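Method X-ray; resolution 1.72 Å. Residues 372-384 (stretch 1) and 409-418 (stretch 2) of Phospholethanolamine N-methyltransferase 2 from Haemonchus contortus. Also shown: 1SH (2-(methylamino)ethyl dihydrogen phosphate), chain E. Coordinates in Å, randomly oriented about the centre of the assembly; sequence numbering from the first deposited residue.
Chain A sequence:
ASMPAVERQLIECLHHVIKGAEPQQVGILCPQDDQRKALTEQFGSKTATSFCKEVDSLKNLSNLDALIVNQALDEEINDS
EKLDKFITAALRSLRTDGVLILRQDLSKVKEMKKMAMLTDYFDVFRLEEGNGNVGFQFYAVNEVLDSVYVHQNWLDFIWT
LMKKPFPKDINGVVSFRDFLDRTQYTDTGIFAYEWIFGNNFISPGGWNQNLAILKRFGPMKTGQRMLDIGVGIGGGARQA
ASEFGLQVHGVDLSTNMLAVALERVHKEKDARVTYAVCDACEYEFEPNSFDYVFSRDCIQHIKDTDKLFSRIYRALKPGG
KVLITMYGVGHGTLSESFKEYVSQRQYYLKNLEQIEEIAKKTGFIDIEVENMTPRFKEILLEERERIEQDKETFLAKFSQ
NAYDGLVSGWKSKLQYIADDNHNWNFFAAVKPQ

Stretch 1 (372-384) MTPRFKEILLEER
Stretch 2, residues 409-418: GWKSKLQYIA

Two nearly antiparallel helices of one chain pack through interlocking aliphatic side chains, and a single indole-to-carboxylate hydrogen bond is the one polar link between them. Helix 373-384 follows Met 372, which occupies the N-cap position and accepts a backbone hydrogen bond at its O from Phe 376 N (3.1 Å); helix 409-418 enters from earlier in the chain. Both have regular helical backbones, with phi between -72° and -55° and psi between -48° and -35° for nearly all residues. Their N-to-C directions differ by 157°, the signed crossing angle is -157°, and the axes approach to 9.9 Å. The register is set by Leu 380 CA to Trp 410 CA at 6.4 Å and Lys 377 CA to Leu 414 CA at 6.7 Å. Together the two surfaces bury 602 Å².

Three knobs lock this register. Leu 380 (chi1 m, chi2 t) points toward the second helix and sits among Trp 410, Lys 413, Leu 414 and Ile 417. Its CD1 lies 3.6 Å from Ile 417 CD1, its CB 3.7 Å from Leu 414 CD2, and its CD2 3.5 Å from Trp 410 CD1. That last methyl rests over the indole face, 3.8 Å from the centroid of the five-membered ring and 29° off the normal, as a CH-pi contact. In return, Leu 414 (m, t) leaves its helix sideways but ends nearer its partner, among Lys 377, Leu 380, Leu 381 and Arg 384; its CD1 is 3.8 Å from Leu 381 CD2. Ile 417 (m, t) fills the hole formed by Thr 373, Phe 376, Lys 377 and Leu 380, with CD1 3.5 Å from Phe 376 CD2 and CG2 3.8 Å from Thr 373 CG2. Phe 376 has chi1 t and chi2 43°.

While its face receives Leu 380, Trp 410 (chi1 -96°, chi2 -117°) uses its edge for polar bonding: NE1 donates to Glu 383 OE2 at 2.9 Å with an N-H...O angle of 166°. The nearly straight bond pairs the buried indole NH with the buried carboxylate, held by chi1 m and chi2 t.

At the more open margin, Arg 384 (t, t, p, chi4 -177°) lays one guanidinium face over Leu 414 CD1, with NH1 3.8 Å from that methyl. Lys 413 (m, t, m, t) brings its CB to 3.9 Å from Leu 380 CD1, while its NZ donates a 2.6 Å hydrogen bond to O4 of the bound 2-(methylamino)ethyl dihydrogen phosphate. The same side chain therefore joins the helix packing to the ligand.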

ATOM      1  N   MET A 372     -16.780  10.932 -16.714  1.00 31.42           N
ATOM      2  CA  MET A 372     -15.673  11.425 -17.534  1.00 29.89           C
ATOM      3  C   MET A 372     -15.327  10.471 -18.657  1.00 31.08           C
ATOM      4  O   MET A 372     -14.230  10.525 -19.219  1.00 30.31           O
ATOM      5  CB  MET A 372     -14.426  11.665 -16.674  1.00 29.31           C
ATOM      6  CG  MET A 372     -14.636  12.647 -15.561  1.00 28.40           C
ATOM      7  SD  MET A 372     -13.071  13.013 -14.702  1.00 32.60           S
ATOM      8  CE  MET A 372     -12.497  11.382 -14.178  1.00 29.64           C
ATOM      9  N   THR A 373     -16.263   9.592 -18.991  1.00 32.55           N
ATOM     10  CA  THR A 373     -16.016   8.617 -20.041  1.00 27.46           C
ATOM     11  C   THR A 373     -15.579   9.229 -21.390  1.00 30.11           C
ATOM     12  O   THR A 373     -14.713   8.658 -22.061  1.00 32.94           O
ATOM     13  CB  THR A 373     -17.208   7.669 -20.198  1.00 31.47           C
ATOM     14  OG1 THR A 373     -17.485   7.074 -18.924  1.00 33.20           O
ATOM     15  CG2 THR A 373     -16.908   6.583 -21.214  1.00 36.14           C
ATOM     16  N   PRO A 374     -16.142  10.394 -21.782  1.00 36.04           N
ATOM     17  CA  PRO A 374     -15.640  10.952 -23.044  1.00 35.02           C
ATOM     18  C   PRO A 374     -14.160  11.324 -23.020  1.00 31.71           C
ATOM     19  O   PRO A 374     -13.497  11.165 -24.045  1.00 36.31           O
ATOM     20  CB  PRO A 374     -16.497  12.207 -23.233  1.00 37.70           C
ATOM     21  CG  PRO A 374     -17.793  11.864 -22.560  1.00 40.42           C
ATOM     22  CD  PRO A 374     -17.373  11.082 -21.340  1.00 37.92           C
ATOM     23  N   ARG A 375     -13.650  11.814 -21.891  1.00 28.93           N
ATOM     24  CA  ARG A 375     -12.217  12.065 -21.772  1.00 26.92           C
ATOM     25  C   ARG A 375     -11.423  10.749 -21.782  1.00 31.45           C
ATOM     26  O   ARG A 375     -10.366  10.662 -22.398  1.00 34.23           O
ATOM     27  CB  ARG A 375     -11.916  12.874 -20.501  1.00 27.81           C
ATOM     28  CG  ARG A 375     -10.434  13.122 -20.260  1.00 31.22           C
ATOM     29  CD  ARG A 375      -9.795  13.969 -21.351  1.00 33.79           C
ATOM     30  NE  ARG A 375      -8.355  14.083 -21.119  1.00 33.31           N
ATOM     31  CZ  ARG A 375      -7.432  14.025 -22.074  1.00 41.03           C
ATOM     32  NH1 ARG A 375      -7.789  13.855 -23.338  1.00 41.53           N
ATOM     33  NH2 ARG A 375      -6.145  14.130 -21.758  1.00 40.33           N
ATOM     34  N   PHE A 376     -11.945   9.733 -21.102  1.00 31.09           N
ATOM     35  CA  PHE A 376     -11.322   8.415 -21.068  1.00 33.47           C
ATOM     36  C   PHE A 376     -11.133   7.896 -22.491  1.00 32.82           C
ATOM     37  O   PHE A 376     -10.074   7.365 -22.826  1.00 33.10           O
ATOM     38  CB  PHE A 376     -12.202   7.453 -20.265  1.00 33.54           C
ATOM     39  CG  PHE A 376     -11.566   6.115 -19.988  1.00 30.55           C
ATOM     40  CD1 PHE A 376     -10.241   6.022 -19.591  1.00 30.60           C
ATOM     41  CD2 PHE A 376     -12.311   4.949 -20.094  1.00 30.98           C
ATOM     42  CE1 PHE A 376      -9.666   4.791 -19.329  1.00 33.91           C
ATOM     43  CE2 PHE A 376     -11.737   3.711 -19.824  1.00 33.12           C
ATOM     44  CZ  PHE A 376     -10.415   3.638 -19.443  1.00 31.48           C
ATOM     45  N   LYS A 377     -12.155   8.072 -23.325  1.00 33.65           N
ATOM     46  CA  LYS A 377     -12.086   7.633 -24.723  1.00 35.16           C
ATOM     47  C   LYS A 377     -10.952   8.343 -25.474  1.00 34.37           C
ATOM     48  O   LYS A 377     -10.170   7.695 -26.170  1.00 31.95           O
ATOM     49  CB  LYS A 377     -13.425   7.825 -25.448  1.00 34.93           C
ATOM     50  CG  LYS A 377     -13.415   7.340 -26.904  1.00 32.67           C
ATOM     51  CD  LYS A 377     -14.793   7.481 -27.554  1.00 34.56           C
ATOM     52  CE  LYS A 377     -14.667   7.480 -29.086  1.00 39.08           C
ATOM     53  NZ  LYS A 377     -15.963   7.323 -29.790  1.00 41.03           N
ATOM     54  N   GLU A 378     -10.847   9.663 -25.307  1.00 34.06           N
ATOM     55  CA  GLU A 378      -9.774  10.434 -25.941  1.00 37.19           C
ATOM     56  C   GLU A 378      -8.400   9.924 -25.507  1.00 35.84           C
ATOM     57  O   GLU A 378      -7.492   9.785 -26.327  1.00 35.31           O
ATOM     58  CB  GLU A 378      -9.874  11.925 -25.586  1.00 36.90           C
ATOM     59  CG  GLU A 378     -11.196  12.608 -25.898  1.00 47.28           C
ATOM     60  CD  GLU A 378     -11.215  14.069 -25.439  1.00 56.14           C
ATOM     61  OE1 GLU A 378     -12.173  14.797 -25.784  1.00 61.32           O
ATOM     62  OE2 GLU A 378     -10.265  14.488 -24.735  1.00 45.79           O
ATOM     63  N   ILE A 379      -8.262   9.657 -24.212  1.00 31.06           N
ATOM     64  CA  ILE A 379      -7.006   9.173 -23.656  1.00 34.71           C
ATOM     65  C   ILE A 379      -6.624   7.811 -24.246  1.00 35.84           C
ATOM     66  O   ILE A 379      -5.468   7.593 -24.624  1.00 31.12           O
ATOM     67  CB  ILE A 379      -7.062   9.100 -22.108  1.00 27.97           C
ATOM     68  CG1 ILE A 379      -7.089  10.513 -21.511  1.00 27.15           C
ATOM     69  CG2 ILE A 379      -5.865   8.339 -21.575  1.00 26.82           C
ATOM     70  CD1 ILE A 379      -7.506  10.583 -20.045  1.00 27.57           C
ATOM     71  N   LEU A 380      -7.595   6.905 -24.345  1.00 28.59           N
ATOM     72  CA  LEU A 380      -7.322   5.574 -24.887  1.00 36.08           C
ATOM     73  C   LEU A 380      -6.838   5.671 -26.327  1.00 39.45           C
ATOM     74  O   LEU A 380      -5.906   4.965 -26.728  1.00 36.73           O
ATOM     75  CB  LEU A 380      -8.565   4.685 -24.809  1.00 33.23           C
ATOM     76  CG  LEU A 380      -9.021   4.218 -23.421  1.00 35.57           C
ATOM     77  CD1 LEU A 380     -10.415   3.622 -23.509  1.00 40.61           C
ATOM     78  CD2 LEU A 380      -8.056   3.198 -22.857  1.00 36.57           C
ATOM     79  N   LEU A 381      -7.455   6.562 -27.096  1.00 38.91           N
ATOM     80  CA  LEU A 381      -7.072   6.755 -28.499  1.00 42.79           C
ATOM     81  C   LEU A 381      -5.655   7.311 -28.655  1.00 46.58           C
ATOM     82  O   LEU A 381      -4.896   6.865 -29.521  1.00 44.26           O
ATOM     83  CB  LEU A 381      -8.058   7.687 -29.207  1.00 37.32           C
ATOM     84  CG  LEU A 381      -9.459   7.114 -29.422  1.00 39.16           C
ATOM     85  CD1 LEU A 381     -10.413   8.173 -29.956  1.00 44.27           C
ATOM     86  CD2 LEU A 381      -9.386   5.937 -30.372  1.00 37.91           C
ATOM     87  N   GLU A 382      -5.323   8.302 -27.831  1.00 40.13           N
ATOM     88  CA  GLU A 382      -4.006   8.929 -27.851  1.00 43.57           C
ATOM     89  C   GLU A 382      -2.956   7.926 -27.409  1.00 39.98           C
ATOM     90  O   GLU A 382      -1.920   7.759 -28.056  1.00 40.88           O
ATOM     91  CB  GLU A 382      -3.996  10.142 -26.916  1.00 44.71           C
ATOM     92  CG  GLU A 382      -2.655  10.858 -26.805  1.00 56.54           C
ATOM     93  CD  GLU A 382      -2.769  12.212 -26.119  1.00 63.60           C
ATOM     94  OE1 GLU A 382      -3.871  12.541 -25.622  1.00 61.47           O
ATOM     95  OE2 GLU A 382      -1.759  12.950 -26.082  1.00 66.18           O
ATOM     96  N   GLU A 383      -3.230   7.265 -26.290  1.00 37.66           N
ATOM     97  CA  GLU A 383      -2.323   6.259 -25.762  1.00 42.92           C
ATOM     98  C   GLU A 383      -2.046   5.178 -26.807  1.00 42.61           C
ATOM     99  O   GLU A 383      -0.893   4.804 -27.026  1.00 43.15           O
ATOM    100  CB  GLU A 383      -2.877   5.674 -24.452  1.00 35.65           C
ATOM    101  CG  GLU A 383      -2.672   6.614 -23.254  1.00 32.84           C
ATOM    102  CD  GLU A 383      -3.344   6.137 -21.970  1.00 34.64           C
ATOM    103  OE1 GLU A 383      -3.067   6.729 -20.906  1.00 36.90           O
ATOM    104  OE2 GLU A 383      -4.164   5.195 -22.023  1.00 35.17           O
ATOM    105  N   ARG A 384      -3.089   4.707 -27.484  1.00 35.69           N
ATOM    106  CA  ARG A 384      -2.904   3.630 -28.455  1.00 43.22           C
ATOM    107  C   ARG A 384      -2.100   4.040 -29.685  1.00 46.05           C
ATOM    108  O   ARG A 384      -1.323   3.239 -30.212  1.00 53.07           O
ATOM    109  CB  ARG A 384      -4.229   2.999 -28.887  1.00 50.21           C
ATOM    110  CG  ARG A 384      -4.018   1.690 -29.641  1.00 56.32           C
ATOM    111  CD  ARG A 384      -5.297   1.171 -30.225  1.00 58.49           C
ATOM    112  NE  ARG A 384      -5.877   2.144 -31.140  1.00 60.78           N
ATOM    113  CZ  ARG A 384      -7.040   1.981 -31.756  1.00 69.51           C
ATOM    114  NH1 ARG A 384      -7.743   0.874 -31.555  1.00 71.42           N
ATOM    115  NH2 ARG A 384      -7.498   2.918 -32.574  1.00 67.99           N
ATOM    116  N   GLY A 409      -5.735  -4.829 -25.389  1.00 37.10           N
ATOM    117  CA  GLY A 409      -6.437  -4.315 -24.231  1.00 40.74           C
ATOM    118  C   GLY A 409      -7.052  -2.963 -24.516  1.00 35.48           C
ATOM    119  O   GLY A 409      -8.190  -2.679 -24.131  1.00 34.83           O
ATOM    120  N   TRP A 410      -6.295  -2.110 -25.192  1.00 39.67           N
ATOM    121  CA  TRP A 410      -6.781  -0.766 -25.466  1.00 31.69           C
ATOM    122  C   TRP A 410      -7.889  -0.809 -26.517  1.00 40.95           C
ATOM    123  O   TRP A 410      -8.905  -0.117 -26.385  1.00 34.10           O
ATOM    124  CB  TRP A 410      -5.614   0.161 -25.839  1.00 38.10           C
ATOM    125  CG  TRP A 410      -5.102   0.963 -24.665  1.00 36.91           C
ATOM    126  CD1 TRP A 410      -5.127   2.321 -24.539  1.00 35.87           C
ATOM    127  CD2 TRP A 410      -4.522   0.460 -23.442  1.00 34.05           C
ATOM    128  NE1 TRP A 410      -4.594   2.697 -23.328  1.00 34.68           N
ATOM    129  CE2 TRP A 410      -4.211   1.575 -22.639  1.00 36.85           C
ATOM    130  CE3 TRP A 410      -4.221  -0.821 -22.962  1.00 32.25           C
ATOM    131  CZ2 TRP A 410      -3.617   1.452 -21.374  1.00 32.59           C
ATOM    132  CZ3 TRP A 410      -3.625  -0.940 -21.697  1.00 29.08           C
ATOM    133  CH2 TRP A 410      -3.339   0.189 -20.922  1.00 36.94           C
ATOM    134  N   LYS A 411      -7.720  -1.658 -27.529  1.00 39.55           N
ATOM    135  CA  LYS A 411      -8.788  -1.903 -28.498  1.00 40.41           C
ATOM    136  C   LYS A 411     -10.075  -2.336 -27.785  1.00 40.75           C
ATOM    137  O   LYS A 411     -11.149  -1.793 -28.037  1.00 40.13           O
ATOM    138  CB  LYS A 411      -8.369  -2.972 -29.514  1.00 35.00           C
ATOM    139  CG  LYS A 411      -9.415  -3.208 -30.602  1.00 43.27           C
ATOM    140  CD  LYS A 411      -9.135  -4.460 -31.424  1.00 47.13           C
ATOM    141  CE  LYS A 411     -10.271  -4.714 -32.427  1.00 58.93           C
ATOM    142  NZ  LYS A 411     -10.113  -5.983 -33.207  1.00 67.87           N
ATOM    143  N   SER A 412      -9.950  -3.299 -26.874  1.00 42.30           N
ATOM    144  CA  SER A 412     -11.102  -3.805 -26.129  1.00 32.98           C
ATOM    145  C   SER A 412     -11.812  -2.760 -25.265  1.00 32.29           C
ATOM    146  O   SER A 412     -13.043  -2.686 -25.261  1.00 34.74           O
ATOM    147  CB  SER A 412     -10.695  -5.008 -25.275  1.00 41.40           C
ATOM    148  OG  SER A 412     -10.407  -6.126 -26.098  1.00 43.68           O
ATOM    149  N   LYS A 413     -11.047  -1.964 -24.524  1.00 36.30           N
ATOM    150  CA  LYS A 413     -11.643  -0.918 -23.698  1.00 33.15           C
ATOM    151  C   LYS A 413     -12.444   0.082 -24.531  1.00 34.12           C
ATOM    152  O   LYS A 413     -13.508   0.535 -24.115  1.00 33.27           O
ATOM    153  CB  LYS A 413     -10.576  -0.229 -22.835  1.00 30.64           C
ATOM    154  CG  LYS A 413     -10.181  -1.079 -21.632  1.00 34.09           C
ATOM    155  CD  LYS A 413      -9.099  -0.436 -20.791  1.00 32.34           C
ATOM    156  CE  LYS A 413      -7.742  -0.586 -21.443  1.00 28.37           C
ATOM    157  NZ  LYS A 413      -6.693  -0.153 -20.481  1.00 28.30           N
ATOM    158  N   LEU A 414     -11.950   0.391 -25.724  1.00 36.35           N
ATOM    159  CA  LEU A 414     -12.673   1.274 -26.630  1.00 41.27           C
ATOM    160  C   LEU A 414     -14.054   0.703 -26.988  1.00 43.72           C
ATOM    161  O   LEU A 414     -15.055   1.424 -26.969  1.00 38.63           O
ATOM    162  CB  LEU A 414     -11.828   1.562 -27.881  1.00 36.71           C
ATOM    163  CG  LEU A 414     -10.678   2.530 -27.566  1.00 43.43           C
ATOM    164  CD1 LEU A 414      -9.615   2.565 -28.656  1.00 40.61           C
ATOM    165  CD2 LEU A 414     -11.236   3.925 -27.318  1.00 40.13           C
ATOM    166  N   GLN A 415     -14.119  -0.595 -27.266  1.00 37.85           N
ATOM    167  CA  GLN A 415     -15.406  -1.237 -27.518  1.00 37.60           C
ATOM    168  C   GLN A 415     -16.296  -1.313 -26.262  1.00 39.88           C
ATOM    169  O   GLN A 415     -17.525  -1.202 -26.355  1.00 38.40           O
ATOM    170  CB  GLN A 415     -15.209  -2.626 -28.132  1.00 39.95           C
ATOM    171  CG  GLN A 415     -16.510  -3.266 -28.606  1.00 44.34           C
ATOM    172  CD  GLN A 415     -17.255  -2.406 -29.625  1.00 51.92           C
ATOM    173  OE1 GLN A 415     -16.676  -1.958 -30.621  1.00 60.10           O
ATOM    174  NE2 GLN A 415     -18.544  -2.168 -29.374  1.00 48.98           N
ATOM    175  N   TYR A 416     -15.684  -1.498 -25.093  1.00 34.09           N
ATOM    176  CA  TYR A 416     -16.435  -1.521 -23.840  1.00 35.16           C
ATOM    177  C   TYR A 416     -17.077  -0.163 -23.592  1.00 39.77           C
ATOM    178  O   TYR A 416     -18.185  -0.075 -23.055  1.00 35.80           O
ATOM    179  CB  TYR A 416     -15.527  -1.863 -22.651  1.00 31.77           C
ATOM    180  CG  TYR A 416     -14.839  -3.203 -22.721  1.00 35.39           C
ATOM    181  CD1 TYR A 416     -15.355  -4.235 -23.491  1.00 38.83           C
ATOM    182  CD2 TYR A 416     -13.670  -3.437 -22.008  1.00 40.17           C
ATOM    183  CE1 TYR A 416     -14.726  -5.457 -23.552  1.00 42.53           C
ATOM    184  CE2 TYR A 416     -13.033  -4.658 -22.068  1.00 40.43           C
ATOM    185  CZ  TYR A 416     -13.568  -5.663 -22.841  1.00 41.00           C
ATOM    186  OH  TYR A 416     -12.938  -6.883 -22.903  1.00 50.59           O
ATOM    187  N   ILE A 417     -16.370   0.896 -23.970  1.00 38.77           N
ATOM    188  CA  ILE A 417     -16.917   2.241 -23.858  1.00 40.90           C
ATOM    189  C   ILE A 417     -18.079   2.400 -24.831  1.00 42.18           C
ATOM    190  O   ILE A 417     -19.116   2.968 -24.493  1.00 40.91           O
ATOM    191  CB  ILE A 417     -15.861   3.302 -24.175  1.00 37.82           C
ATOM    192  CG1 ILE A 417     -14.874   3.419 -23.019  1.00 37.71           C
ATOM    193  CG2 ILE A 417     -16.512   4.657 -24.436  1.00 37.09           C
ATOM    194  CD1 ILE A 417     -13.860   4.514 -23.215  1.00 38.91           C
ATOM    195  N   ALA A 418     -17.891   1.886 -26.040  1.00 35.29           N
ATOM    196  CA  ALA A 418     -18.896   1.999 -27.094  1.00 38.57           C
ATOM    197  C   ALA A 418     -20.237   1.404 -26.679  1.00 42.87           C
ATOM    198  O   ALA A 418     -21.298   1.937 -27.008  1.00 44.96           O
ATOM    199  CB  ALA A 418     -18.392   1.341 -28.352  1.00 41.46           C
TER
HETATM  200  O4  1SH E 702      -7.179  -0.851 -17.997  0.53 29.31           O
HETATM  201  P1  1SH E 702      -6.666  -2.031 -17.176  0.53 31.71           P
HETATM  202  O1  1SH E 702      -7.758  -2.931 -16.753  0.53 29.14           O
HETATM  203  O3  1SH E 702      -5.608  -2.831 -18.027  0.53 30.09           O
HETATM  204  O2  1SH E 702      -5.990  -1.463 -15.861  0.53 30.24           O
HETATM  205  C1  1SH E 702      -5.055  -0.522 -15.977  0.53 30.97           C
HETATM  206  C2  1SH E 702      -4.608   0.136 -14.679  0.53 30.60           C
HETATM  207  N1  1SH E 702      -5.576   0.935 -13.981  0.53 31.16           N
HETATM  208  C3  1SH E 702      -5.011   1.306 -12.734  0.53 21.13           C